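Local coordinates for possible protein of nuclear scaffold (Encephalitozoon cuniculi, PDB 3KAE) that probably serves, through its dimeric tetratricopeptide-repeat N-terminal domain, as a scaffold subunit (Cdc27) of the anaphase-promoting complex, at residues 111-125 with 136-149. Residues are numbered along the deposited sequence; the frame is centred on the assembly and turned at random.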
ATOM      1  N   GLY C 111      16.203 -12.452   8.973  1.00 74.99           N
ATOM      2  CA  GLY C 111      16.354 -13.837   8.585  1.00 61.76           C
ATOM      3  C   GLY C 111      15.618 -14.149   7.298  1.00 74.40           C
ATOM      4  O   GLY C 111      15.743 -15.242   6.740  1.00 77.59           O
ATOM      5  N   ASP C 112      14.842 -13.183   6.825  1.00 64.06           N
ATOM      6  CA  ASP C 112      14.103 -13.323   5.573  1.00 55.85           C
ATOM      7  C   ASP C 112      14.912 -12.757   4.393  1.00 52.35           C
ATOM      8  O   ASP C 112      14.487 -11.827   3.716  1.00 68.74           O
ATOM      9  CB  ASP C 112      12.745 -12.626   5.692  1.00 53.08           C
ATOM     10  CG  ASP C 112      11.900 -13.190   6.822  1.00 74.42           C
ATOM     11  OD1 ASP C 112      12.108 -14.363   7.195  1.00 90.19           O
ATOM     12  OD2 ASP C 112      11.025 -12.464   7.341  1.00 83.22           O
ATOM     13  N   GLU C 113      16.083 -13.336   4.154  1.00 63.18           N
ATOM     14  CA  GLU C 113      17.021 -12.796   3.180  1.00 68.37           C
ATOM     15  C   GLU C 113      16.580 -12.956   1.728  1.00 61.92           C
ATOM     16  O   GLU C 113      17.087 -12.265   0.849  1.00 65.04           O
ATOM     17  CB  GLU C 113      18.408 -13.400   3.388  1.00 79.19           C
ATOM     18  CG  GLU C 113      19.030 -13.005   4.721  1.00106.98           C
ATOM     19  CD  GLU C 113      20.430 -13.554   4.906  1.00120.31           C
ATOM     20  OE1 GLU C 113      20.826 -14.449   4.131  1.00123.39           O
ATOM     21  OE2 GLU C 113      21.129 -13.089   5.832  1.00120.61           O
ATOM     22  N   GLU C 114      15.640 -13.855   1.467  1.00 53.64           N
ATOM     23  CA  GLU C 114      15.098 -13.977   0.112  1.00 55.04           C
ATOM     24  C   GLU C 114      14.672 -12.610  -0.409  1.00 58.94           C
ATOM     25  O   GLU C 114      15.015 -12.225  -1.527  1.00 42.48           O
ATOM     26  CB  GLU C 114      13.894 -14.921   0.074  1.00 57.03           C
ATOM     27  CG  GLU C 114      13.905 -15.988   1.137  1.00 84.58           C
ATOM     28  CD  GLU C 114      12.979 -15.685   2.297  1.00 73.80           C
ATOM     29  OE1 GLU C 114      11.753 -15.613   2.077  1.00 77.51           O
ATOM     30  OE2 GLU C 114      13.479 -15.558   3.432  1.00 70.16           O
ATOM     31  N   PHE C 115      13.925 -11.879   0.422  1.00 51.97           N
ATOM     32  CA  PHE C 115      13.413 -10.551   0.068  1.00 45.81           C
ATOM     33  C   PHE C 115      14.496  -9.511  -0.238  1.00 40.30           C
ATOM     34  O   PHE C 115      14.333  -8.710  -1.154  1.00 48.06           O
ATOM     35  CB  PHE C 115      12.467 -10.055   1.163  1.00 48.94           C
ATOM     36  CG  PHE C 115      11.207 -10.841   1.243  1.00 51.01           C
ATOM     37  CD1 PHE C 115      10.177 -10.607   0.341  1.00 39.13           C
ATOM     38  CD2 PHE C 115      11.069 -11.851   2.174  1.00 49.99           C
ATOM     39  CE1 PHE C 115       9.019 -11.339   0.404  1.00 37.12           C
ATOM     40  CE2 PHE C 115       9.918 -12.607   2.225  1.00 48.58           C
ATOM     41  CZ  PHE C 115       8.888 -12.342   1.347  1.00 42.59           C
ATOM     42  N   PHE C 116      15.597  -9.545   0.511  1.00 48.26           N
ATOM     43  CA  PHE C 116      16.729  -8.638   0.281  1.00 59.51           C
ATOM     44  C   PHE C 116      17.500  -8.983  -1.002  1.00 55.08           C
ATOM     45  O   PHE C 116      17.823  -8.102  -1.794  1.00 46.82           O
ATOM     46  CB  PHE C 116      17.697  -8.638   1.479  1.00 53.33           C
ATOM     47  CG  PHE C 116      17.016  -8.538   2.817  1.00 74.15           C
ATOM     48  CD1 PHE C 116      16.084  -7.539   3.067  1.00 67.33           C
ATOM     49  CD2 PHE C 116      17.319  -9.429   3.834  1.00 79.68           C
ATOM     50  CE1 PHE C 116      15.466  -7.442   4.297  1.00 61.33           C
ATOM     51  CE2 PHE C 116      16.700  -9.329   5.072  1.00 69.55           C
ATOM     52  CZ  PHE C 116      15.773  -8.341   5.302  1.00 60.54           C
ATOM     53  N   GLU C 117      17.799 -10.265  -1.190  1.00 47.49           N
ATOM     54  CA  GLU C 117      18.503 -10.731  -2.395  1.00 55.82           C
ATOM     55  C   GLU C 117      17.675 -10.486  -3.649  1.00 59.51           C
ATOM     56  O   GLU C 117      18.211 -10.146  -4.701  1.00 53.66           O
ATOM     57  CB  GLU C 117      18.848 -12.217  -2.279  1.00 54.59           C
ATOM     58  CG  GLU C 117      19.823 -12.537  -1.152  1.00 56.60           C
ATOM     59  CD  GLU C 117      21.213 -12.000  -1.414  1.00 68.54           C
ATOM     60  OE1 GLU C 117      21.460 -11.522  -2.540  1.00 79.16           O
ATOM     61  OE2 GLU C 117      22.059 -12.064  -0.497  1.00 68.80           O
ATOM     62  N   SER C 118      16.360 -10.649  -3.520  1.00 51.57           N
ATOM     63  CA  SER C 118      15.446 -10.400  -4.623  1.00 47.56           C
ATOM     64  C   SER C 118      15.472  -8.934  -5.032  1.00 56.02           C
ATOM     65  O   SER C 118      15.624  -8.608  -6.212  1.00 44.53           O
ATOM     66  CB  SER C 118      14.024 -10.819  -4.241  1.00 39.52           C
ATOM     67  OG  SER C 118      13.098 -10.401  -5.225  1.00 48.24           O
ATOM     68  N   LEU C 119      15.328  -8.057  -4.042  1.00 52.83           N
ATOM     69  CA  LEU C 119      15.334  -6.620  -4.264  1.00 54.43           C
ATOM     70  C   LEU C 119      16.700  -6.197  -4.783  1.00 43.31           C
ATOM     71  O   LEU C 119      16.815  -5.372  -5.679  1.00 44.03           O
ATOM     72  CB  LEU C 119      14.996  -5.907  -2.949  1.00 66.51           C
ATOM     73  CG  LEU C 119      14.324  -4.527  -2.903  1.00 73.04           C
ATOM     74  CD1 LEU C 119      15.318  -3.440  -2.594  1.00 74.20           C
ATOM     75  CD2 LEU C 119      13.519  -4.205  -4.180  1.00 55.76           C
ATOM     76  N   LEU C 120      17.733  -6.781  -4.201  1.00 40.64           N
ATOM     77  CA  LEU C 120      19.096  -6.580  -4.653  1.00 52.93           C
ATOM     78  C   LEU C 120      19.259  -7.014  -6.126  1.00 45.92           C
ATOM     79  O   LEU C 120      19.997  -6.392  -6.891  1.00 57.24           O
ATOM     80  CB  LEU C 120      20.000  -7.397  -3.751  1.00 60.32           C
ATOM     81  CG  LEU C 120      21.210  -6.771  -3.080  1.00 70.69           C
ATOM     82  CD1 LEU C 120      21.325  -5.263  -3.121  1.00 77.65           C
ATOM     83  CD2 LEU C 120      21.557  -7.399  -1.736  1.00 70.08           C
ATOM     84  N   GLY C 121      18.535  -8.050  -6.524  1.00 44.03           N
ATOM     85  CA  GLY C 121      18.603  -8.523  -7.892  1.00 50.69           C
ATOM     86  C   GLY C 121      18.006  -7.487  -8.817  1.00 58.17           C
ATOM     87  O   GLY C 121      18.592  -7.145  -9.849  1.00 54.48           O
ATOM     88  N   ASP C 122      16.832  -6.985  -8.440  1.00 51.78           N
ATOM     89  CA  ASP C 122      16.142  -5.943  -9.205  1.00 53.11           C
ATOM     90  C   ASP C 122      16.987  -4.690  -9.345  1.00 56.25           C
ATOM     91  O   ASP C 122      17.103  -4.124 -10.437  1.00 56.42           O
ATOM     92  CB  ASP C 122      14.809  -5.580  -8.539  1.00 48.72           C
ATOM     93  CG  ASP C 122      13.801  -6.715  -8.591  1.00 57.65           C
ATOM     94  OD1 ASP C 122      14.041  -7.674  -9.363  1.00 62.23           O
ATOM     95  OD2 ASP C 122      12.776  -6.652  -7.866  1.00 54.46           O
ATOM     96  N   LEU C 123      17.580  -4.264  -8.230  1.00 48.08           N
ATOM     97  CA  LEU C 123      18.426  -3.082  -8.218  1.00 61.50           C
ATOM     98  C   LEU C 123      19.659  -3.226  -9.120  1.00 65.28           C
ATOM     99  O   LEU C 123      19.933  -2.314  -9.906  1.00 50.30           O
ATOM    100  CB  LEU C 123      18.822  -2.699  -6.780  1.00 44.52           C
ATOM    101  CG  LEU C 123      17.600  -2.401  -5.879  1.00 55.05           C
ATOM    102  CD1 LEU C 123      17.967  -2.409  -4.394  1.00 45.83           C
ATOM    103  CD2 LEU C 123      16.913  -1.091  -6.265  1.00 49.95           C
ATOM    104  N   CYS C 124      20.396  -4.340  -8.996  1.00 61.00           N
ATOM    105  CA  CYS C 124      21.569  -4.597  -9.863  1.00 73.96           C
ATOM    106  C   CYS C 124      21.146  -4.556 -11.307  1.00 59.71           C
ATOM    107  O   CYS C 124      21.768  -3.890 -12.112  1.00 63.99           O
ATOM    108  CB  CYS C 124      22.224  -5.955  -9.594  1.00 46.23           C
ATOM    109  SG  CYS C 124      23.051  -6.065  -8.008  1.00 70.48           S
ATOM    110  N   THR C 125      20.060  -5.258 -11.614  1.00 52.05           N
ATOM    111  CA  THR C 125      19.507  -5.275 -12.962  1.00 55.38           C
ATOM    112  C   THR C 125      19.145  -3.881 -13.471  1.00 65.28           C
ATOM    113  O   THR C 125      19.602  -3.465 -14.534  1.00 71.12           O
ATOM    114  CB  THR C 125      18.266  -6.162 -13.043  1.00 50.98           C
ATOM    115  OG1 THR C 125      18.637  -7.523 -12.807  1.00 65.74           O
ATOM    116  CG2 THR C 125      17.617  -6.030 -14.413  1.00 51.75           C
ATOM    117  N   HIS C 136      22.045 -12.591  -7.314  1.00 60.47           N
ATOM    118  CA  HIS C 136      21.146 -12.346  -6.175  1.00 60.81           C
ATOM    119  C   HIS C 136      19.848 -13.121  -6.363  1.00 49.42           C
ATOM    120  O   HIS C 136      19.338 -13.714  -5.414  1.00 58.40           O
ATOM    121  CB  HIS C 136      20.888 -10.852  -5.947  1.00 47.65           C
ATOM    122  CG  HIS C 136      22.128 -10.075  -5.613  1.00 52.08           C
ATOM    123  ND1 HIS C 136      22.907 -10.357  -4.514  1.00 58.77           N
ATOM    124  CD2 HIS C 136      22.732  -9.045  -6.249  1.00 61.54           C
ATOM    125  CE1 HIS C 136      23.937  -9.528  -4.480  1.00 56.14           C
ATOM    126  NE2 HIS C 136      23.856  -8.725  -5.524  1.00 59.30           N
ATOM    127  N   TYR C 137      19.338 -13.152  -7.593  1.00 44.69           N
ATOM    128  CA  TYR C 137      18.134 -13.937  -7.875  1.00 47.40           C
ATOM    129  C   TYR C 137      18.350 -15.412  -7.561  1.00 45.17           C
ATOM    130  O   TYR C 137      17.484 -16.076  -6.984  1.00 65.06           O
ATOM    131  CB  TYR C 137      17.705 -13.806  -9.326  1.00 41.76           C
ATOM    132  CG  TYR C 137      17.194 -12.452  -9.739  1.00 50.47           C
ATOM    133  CD1 TYR C 137      16.409 -11.667  -8.876  1.00 54.69           C
ATOM    134  CD2 TYR C 137      17.476 -11.958 -10.997  1.00 45.97           C
ATOM    135  CE1 TYR C 137      15.943 -10.423  -9.280  1.00 38.73           C
ATOM    136  CE2 TYR C 137      17.016 -10.731 -11.409  1.00 54.74           C
ATOM    137  CZ  TYR C 137      16.251  -9.966 -10.555  1.00 53.15           C
ATOM    138  OH  TYR C 137      15.808  -8.755 -11.010  1.00 49.78           O
ATOM    139  N   VAL C 138      19.515 -15.916  -7.949  1.00 59.95           N
ATOM    140  CA  VAL C 138      19.865 -17.299  -7.678  1.00 62.21           C
ATOM    141  C   VAL C 138      19.896 -17.532  -6.176  1.00 74.22           C
ATOM    142  O   VAL C 138      19.320 -18.504  -5.683  1.00 80.93           O
ATOM    143  CB  VAL C 138      21.223 -17.671  -8.293  1.00 59.32           C
ATOM    144  CG1 VAL C 138      21.757 -18.959  -7.679  1.00 54.42           C
ATOM    145  CG2 VAL C 138      21.090 -17.796  -9.793  1.00 61.09           C
ATOM    146  N   ARG C 139      20.555 -16.631  -5.449  1.00 45.62           N
ATOM    147  CA  ARG C 139      20.740 -16.818  -4.017  1.00 70.23           C
ATOM    148  C   ARG C 139      19.383 -16.709  -3.323  1.00 64.51           C
ATOM    149  O   ARG C 139      19.091 -17.434  -2.375  1.00 54.43           O
ATOM    150  CB  ARG C 139      21.774 -15.827  -3.461  1.00 66.43           C
ATOM    151  CG  ARG C 139      22.209 -16.104  -2.033  1.00 88.32           C
ATOM    152  CD  ARG C 139      23.639 -15.639  -1.776  1.00108.39           C
ATOM    153  NE  ARG C 139      23.933 -14.393  -2.455  1.00121.39           N
ATOM    154  CZ  ARG C 139      24.858 -14.160  -3.383  1.00127.46           C
ATOM    155  NH1 ARG C 139      24.934 -12.934  -3.872  1.00122.60           N
ATOM    156  NH2 ARG C 139      25.702 -15.090  -3.815  1.00131.32           N
ATOM    157  N   SER C 140      18.540 -15.823  -3.835  1.00 52.67           N
ATOM    158  CA  SER C 140      17.195 -15.667  -3.314  1.00 47.87           C
ATOM    159  C   SER C 140      16.340 -16.906  -3.537  1.00 65.27           C
ATOM    160  O   SER C 140      15.637 -17.372  -2.623  1.00 42.58           O
ATOM    161  CB  SER C 140      16.517 -14.484  -3.976  1.00 44.41           C
ATOM    162  OG  SER C 140      15.156 -14.431  -3.592  1.00 49.75           O
ATOM    163  N   PHE C 141      16.369 -17.414  -4.771  1.00 52.45           N
ATOM    164  CA  PHE C 141      15.550 -18.569  -5.131  1.00 44.78           C
ATOM    165  C   PHE C 141      15.962 -19.795  -4.329  1.00 59.59           C
ATOM    166  O   PHE C 141      15.129 -20.645  -4.028  1.00 44.35           O
ATOM    167  CB  PHE C 141      15.593 -18.849  -6.634  1.00 72.27           C
ATOM    168  CG  PHE C 141      14.799 -20.054  -7.038  1.00 86.44           C
ATOM    169  CD1 PHE C 141      13.413 -20.016  -7.038  1.00 86.91           C
ATOM    170  CD2 PHE C 141      15.433 -21.233  -7.398  1.00 89.08           C
ATOM    171  CE1 PHE C 141      12.672 -21.129  -7.403  1.00 77.29           C
ATOM    172  CE2 PHE C 141      14.698 -22.348  -7.757  1.00 86.97           C
ATOM    173  CZ  PHE C 141      13.315 -22.293  -7.758  1.00 81.83           C
ATOM    174  N   GLY C 142      17.244 -19.862  -3.974  1.00 66.01           N
ATOM    175  CA  GLY C 142      17.764 -20.931  -3.142  1.00 68.43           C
ATOM    176  C   GLY C 142      17.083 -21.036  -1.788  1.00 71.59           C
ATOM    177  O   GLY C 142      17.026 -22.108  -1.193  1.00 73.41           O
ATOM    178  N   LYS C 143      16.557 -19.928  -1.287  1.00 71.42           N
ATOM    179  CA  LYS C 143      15.895 -19.970   0.004  1.00 68.66           C
ATOM    180  C   LYS C 143      14.389 -20.141  -0.133  1.00 62.48           C
ATOM    181  O   LYS C 143      13.769 -20.848   0.656  1.00 60.61           O
ATOM    182  CB  LYS C 143      16.216 -18.725   0.842  1.00 78.61           C
ATOM    183  CG  LYS C 143      15.510 -18.718   2.202  1.00 54.56           C
ATOM    184  CD  LYS C 143      16.351 -18.052   3.274  1.00 67.15           C
ATOM    185  CE  LYS C 143      15.511 -17.795   4.523  1.00 84.29           C
ATOM    186  NZ  LYS C 143      16.367 -17.440   5.686  1.00111.75           N
ATOM    187  N   SER C 144      13.799 -19.508  -1.140  1.00 53.15           N
ATOM    188  CA  SER C 144      12.354 -19.435  -1.191  1.00 55.32           C
ATOM    189  C   SER C 144      11.852 -18.900  -2.518  1.00 61.95           C
ATOM    190  O   SER C 144      12.520 -18.081  -3.158  1.00 67.86           O
ATOM    191  CB  SER C 144      11.855 -18.544  -0.040  1.00 52.29           C
ATOM    192  OG  SER C 144      10.478 -18.258  -0.169  1.00 64.22           O
ATOM    193  N   PHE C 145      10.670 -19.366  -2.924  1.00 44.11           N
ATOM    194  CA  PHE C 145      10.025 -18.857  -4.129  1.00 50.23           C
ATOM    195  C   PHE C 145       9.626 -17.390  -3.949  1.00 49.41           C
ATOM    196  O   PHE C 145       8.877 -17.059  -3.045  1.00 53.24           O
ATOM    197  CB  PHE C 145       8.774 -19.684  -4.479  1.00 62.77           C
ATOM    198  CG  PHE C 145       7.967 -19.118  -5.629  1.00 75.09           C
ATOM    199  CD1 PHE C 145       7.163 -18.001  -5.452  1.00 61.33           C
ATOM    200  CD2 PHE C 145       8.007 -19.706  -6.888  1.00 71.38           C
ATOM    201  CE1 PHE C 145       6.432 -17.467  -6.506  1.00 46.69           C
ATOM    202  CE2 PHE C 145       7.262 -19.181  -7.938  1.00 65.20           C
ATOM    203  CZ  PHE C 145       6.477 -18.049  -7.739  1.00 63.58           C
ATOM    204  N   LEU C 146      10.134 -16.530  -4.823  1.00 49.37           N
ATOM    205  CA  LEU C 146       9.606 -15.190  -4.981  1.00 47.26           C
ATOM    206  C   LEU C 146       9.476 -14.938  -6.475  1.00 56.17           C
ATOM    207  O   LEU C 146      10.198 -15.538  -7.278  1.00 61.43           O
ATOM    208  CB  LEU C 146      10.512 -14.129  -4.334  1.00 41.04           C
ATOM    209  CG  LEU C 146      10.737 -14.228  -2.814  1.00 47.65           C
ATOM    210  CD1 LEU C 146      11.683 -13.173  -2.363  1.00 46.45           C
ATOM    211  CD2 LEU C 146       9.443 -14.153  -2.008  1.00 40.16           C
ATOM    212  N   PHE C 147       8.555 -14.053  -6.833  1.00 45.68           N
ATOM    213  CA  PHE C 147       8.174 -13.814  -8.213  1.00 49.06           C
ATOM    214  C   PHE C 147       9.271 -13.242  -9.085  1.00 54.37           C
ATOM    215  O   PHE C 147       9.449 -13.686 -10.223  1.00 42.89           O
ATOM    216  CB  PHE C 147       6.949 -12.906  -8.279  1.00 47.06           C
ATOM    217  CG  PHE C 147       6.537 -12.534  -9.679  1.00 46.12           C
ATOM    218  CD1 PHE C 147       6.990 -11.351 -10.264  1.00 44.85           C
ATOM    219  CD2 PHE C 147       5.678 -13.355 -10.402  1.00 47.56           C
ATOM    220  CE1 PHE C 147       6.599 -11.004 -11.551  1.00 51.93           C
ATOM    221  CE2 PHE C 147       5.273 -13.012 -11.686  1.00 47.60           C
ATOM    222  CZ  PHE C 147       5.738 -11.840 -12.263  1.00 50.15           C
ATOM    223  N   SER C 148       9.992 -12.246  -8.584  1.00 45.37           N
ATOM    224  CA  SER C 148      10.998 -11.611  -9.427  1.00 54.08           C
ATOM    225  C   SER C 148      12.232 -12.480  -9.752  1.00 48.03           C
ATOM    226  O   SER C 148      12.695 -12.469 -10.884  1.00 40.60           O
ATOM    227  CB  SER C 148      11.428 -10.252  -8.874  1.00 39.28           C
ATOM    228  OG  SER C 148      11.903  -9.440  -9.937  1.00 54.42           O
ATOM    229  N   PRO C 149      12.795 -13.174  -8.747  1.00 49.42           N
ATOM    230  CA  PRO C 149      13.899 -14.096  -9.038  1.00 49.93           C
ATOM    231  C   PRO C 149      13.442 -15.222  -9.998  1.00 63.31           C
ATOM    232  O   PRO C 149      14.114 -15.502 -11.001  1.00 48.86           O
ATOM    233  CB  PRO C 149      14.275 -14.649  -7.651  1.00 42.83           C
ATOM    234  CG  PRO C 149      13.816 -13.605  -6.698  1.00 54.00           C
ATOM    235  CD  PRO C 149      12.565 -13.024  -7.296  1.00 43.08           C
TER
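Tyr137 and His136 fit as neighbouring knobs into the holes of helix 113-125, one on Gly121 and Ser118, the other on Leu120 and Glu117. Gly121, having no side chain, lets the ring of Tyr137 lie directly on its CA, a CH-pi contact 4.0 Å from the centroid. On His136, Leu120 CG stands almost exactly above the ring centre, while Cys124 SG meets the edge, 3.5 Å from His136 CD2. Further along, Leu146 divides its branches: CD1 lies against the backbone of Glu114, and CD2 reaches CE1 of Phe115.

Polar bonds fix both aromatic residues. Asp122 OD1 takes Tyr137 OH at 2.6 Å on its anti lone pair and Ser148 OG at 2.8 Å on its syn lone pair, so one oxygen ties helix 113-125 to two successive helices. Glu117, its chain folded at chi2 (-69°), accepts a bent hydrogen bond (140°) at OE1 from His136 ND1, 2.7 Å away, and its OE2 forms a long salt bridge with Arg139 NE. The small Ser140 lets the backbones approach and gives its OG to Glu114 O, which also accepts the helical N-H of Ser118. Lys143 stretches across Glu114 and bonds Gly111 O with NZ, nearly in line with the carbonyl.

Phe115 also stacks on Tyr15 of the second subunit, so this end of the hairpin is part of the homodimer interface. Helix segments 113-125 and 136-143 run nearly antiparallel, at 158°, with axes 7.7 Å apart at closest approach: an antiparallel helical hairpin of the kind from which tetratricopeptide-repeat domains, such as this N-terminal domain of Cdc27, are built.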